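PDB 2QGM: succinoglycan biosynthesis protein from Bacillus cereus ATCC 14579, which is of unproven function but belongs to the erythromycin esterase family and is named for a role in succinoglycan biosynthesis. Local coordinates for residues Tyr320-Ala324 and Gly325-Lys329. Residues are numbered along the deposited sequence; the frame is centred on the assembly and turned at random.
Sequences YPYVA and GQFLK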
loop_
_atom_site.group_PDB
_atom_site.type_symbol
_atom_site.label_atom_id
_atom_site.label_comp_id
_atom_site.label_asym_id
_atom_site.label_seq_id
_atom_site.Cartn_x
_atom_site.Cartn_y
_atom_site.Cartn_z
ATOM N N TYR A 320 -12.016 -1.400 9.556
ATOM C CA TYR A 320 -10.995 -2.397 9.267
ATOM C C TYR A 320 -10.601 -3.192 10.501
ATOM O O TYR A 320 -9.567 -2.925 11.114
ATOM C CB TYR A 320 -9.766 -1.712 8.673
ATOM C CG TYR A 320 -10.001 -1.218 7.274
ATOM C CD1 TYR A 320 -10.018 -2.103 6.205
ATOM C CD2 TYR A 320 -10.239 0.129 7.019
ATOM C CE1 TYR A 320 -10.270 -1.667 4.913
ATOM C CE2 TYR A 320 -10.496 0.582 5.725
ATOM C CZ TYR A 320 -10.508 -0.325 4.679
ATOM O OH TYR A 320 -10.776 0.102 3.398
ATOM N N PRO A 321 -11.428 -4.180 10.888
ATOM C CA PRO A 321 -11.170 -5.030 12.057
ATOM C C PRO A 321 -9.989 -5.963 11.800
ATOM O O PRO A 321 -9.435 -6.562 12.720
ATOM C CB PRO A 321 -12.487 -5.777 12.235
ATOM C CG PRO A 321 -12.974 -5.912 10.828
ATOM C CD PRO A 321 -12.722 -4.527 10.274
ATOM N N TYR A 322 -9.621 -6.094 10.529
ATOM C CA TYR A 322 -8.474 -6.903 10.128
ATOM C C TYR A 322 -7.738 -6.083 9.084
ATOM O O TYR A 322 -8.363 -5.354 8.315
ATOM C CB TYR A 322 -8.901 -8.243 9.508
ATOM C CG TYR A 322 -9.721 -9.098 10.443
ATOM C CD1 TYR A 322 -11.109 -9.018 10.449
ATOM C CD2 TYR A 322 -9.106 -9.938 11.372
ATOM C CE1 TYR A 322 -11.871 -9.750 11.360
ATOM C CE2 TYR A 322 -9.858 -10.676 12.293
ATOM C CZ TYR A 322 -11.240 -10.573 12.281
ATOM O OH TYR A 322 -11.992 -11.262 13.207
ATOM N N VAL A 323 -6.412 -6.168 9.074
ATOM C CA VAL A 323 -5.629 -5.437 8.086
ATOM C C VAL A 323 -4.455 -6.281 7.605
ATOM O O VAL A 323 -3.936 -7.122 8.340
ATOM C CB VAL A 323 -5.099 -4.084 8.635
ATOM C CG1 VAL A 323 -6.260 -3.179 9.009
ATOM C CG2 VAL A 323 -4.190 -4.322 9.826
ATOM N N ALA A 324 -4.059 -6.049 6.356
ATOM C CA ALA A 324 -2.958 -6.770 5.731
ATOM C C ALA A 324 -1.707 -6.767 6.603
ATOM O O ALA A 324 -1.056 -7.797 6.781
ATOM C CB ALA A 324 -2.647 -6.151 4.368
ATOM N N GLY A 325 -1.386 -5.595 7.145
ATOM C CA GLY A 325 -0.217 -5.441 7.989
ATOM C C GLY A 325 -0.082 -6.407 9.150
ATOM O O GLY A 325 1.031 -6.823 9.472
ATOM N N GLN A 326 -1.184 -6.772 9.796
ATOM C CA GLN A 326 -1.072 -7.698 10.917
ATOM C C GLN A 326 -0.786 -9.117 10.420
ATOM O O GLN A 326 -0.111 -9.887 11.100
ATOM C CB GLN A 326 -2.336 -7.659 11.780
ATOM C CG GLN A 326 -3.547 -8.321 11.199
ATOM C CD GLN A 326 -4.808 -7.949 11.953
ATOM O OE1 GLN A 326 -4.795 -7.783 13.178
ATOM N NE2 GLN A 326 -5.906 -7.816 11.224
ATOM N N PHE A 327 -1.284 -9.459 9.233
ATOM C CA PHE A 327 -1.029 -10.779 8.672
ATOM C C PHE A 327 0.420 -10.898 8.224
ATOM O O PHE A 327 1.004 -11.977 8.294
ATOM C CB PHE A 327 -1.956 -11.050 7.493
ATOM C CG PHE A 327 -3.397 -11.106 7.876
ATOM C CD1 PHE A 327 -4.318 -10.259 7.277
ATOM C CD2 PHE A 327 -3.832 -11.988 8.867
ATOM C CE1 PHE A 327 -5.653 -10.279 7.655
ATOM C CE2 PHE A 327 -5.169 -12.021 9.260
ATOM C CZ PHE A 327 -6.085 -11.164 8.651
ATOM N N LEU A 328 0.986 -9.793 7.745
ATOM C CA LEU A 328 2.374 -9.785 7.318
ATOM C C LEU A 328 3.273 -9.879 8.548
ATOM O O LEU A 328 4.292 -10.569 8.531
ATOM C CB LEU A 328 2.699 -8.506 6.539
ATOM C CG LEU A 328 2.073 -8.390 5.145
ATOM C CD1 LEU A 328 2.262 -6.970 4.615
ATOM C CD2 LEU A 328 2.720 -9.410 4.209
ATOM N N LYS A 329 2.897 -9.190 9.621
ATOM C CA LYS A 329 3.703 -9.233 10.842
ATOM C C LYS A 329 3.685 -10.645 11.437
ATOM O O LYS A 329 4.714 -11.145 11.887
ATOM C CB LYS A 329 3.181 -8.226 11.870
ATOM C CG LYS A 329 4.015 -8.161 13.153
ATOM C CD LYS A 329 5.443 -7.691 12.874
ATOM C CE LYS A 329 6.239 -7.543 14.168
ATOM N NZ LYS A 329 7.680 -7.233 13.919
#
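The N-terminus of helix 324-332 carries this contact: Val323 takes the N-cap position, and Gln326 and Phe327 of the first turn reach back over the residues that lead in. Val323 O accepts a hydrogen bond from the backbone N of Gln326 at 3.1 Å. That N-H comes from well above the carbonyl plane, and the bond is bent, 139° at the hydrogen. One residue on, Ala324 O takes a straighter bond from Leu328 N at 3.0 Å, the first i to i+4 bond of the helix. Phe327 N adds a weak second bond to the same oxygen.

Gln326 holds CG between its backbone N and carbonyl carbon (chi1 74°). This turns the side chain back along the loop that enters the helix, with CG 3.1 Å from Val323 O. The extended chain carries the amide group back to the Tyr322-Val323 backbone, its plane tilted 49° from the Tyr322 ring. The same CG lies over the centre of one face of Phe327. The Phe327 ring swings towards the cap, CD1 being 3.3 Å from Val323 O, while CZ packs on Tyr322 CB at 4.1 Å.

Elsewhere in the chain, Glu283 of helix 276-297 accepts a hydrogen bond from Ala324 N, and the Gly325 backbone bonds to His309. A carboxylate at a helix N-terminus probably interacts favourably with the helix dipole. The backbone bonds, the carboxylate on Ala324 N and the packing of Gln326 and Phe327 probably help to set where the helix starts.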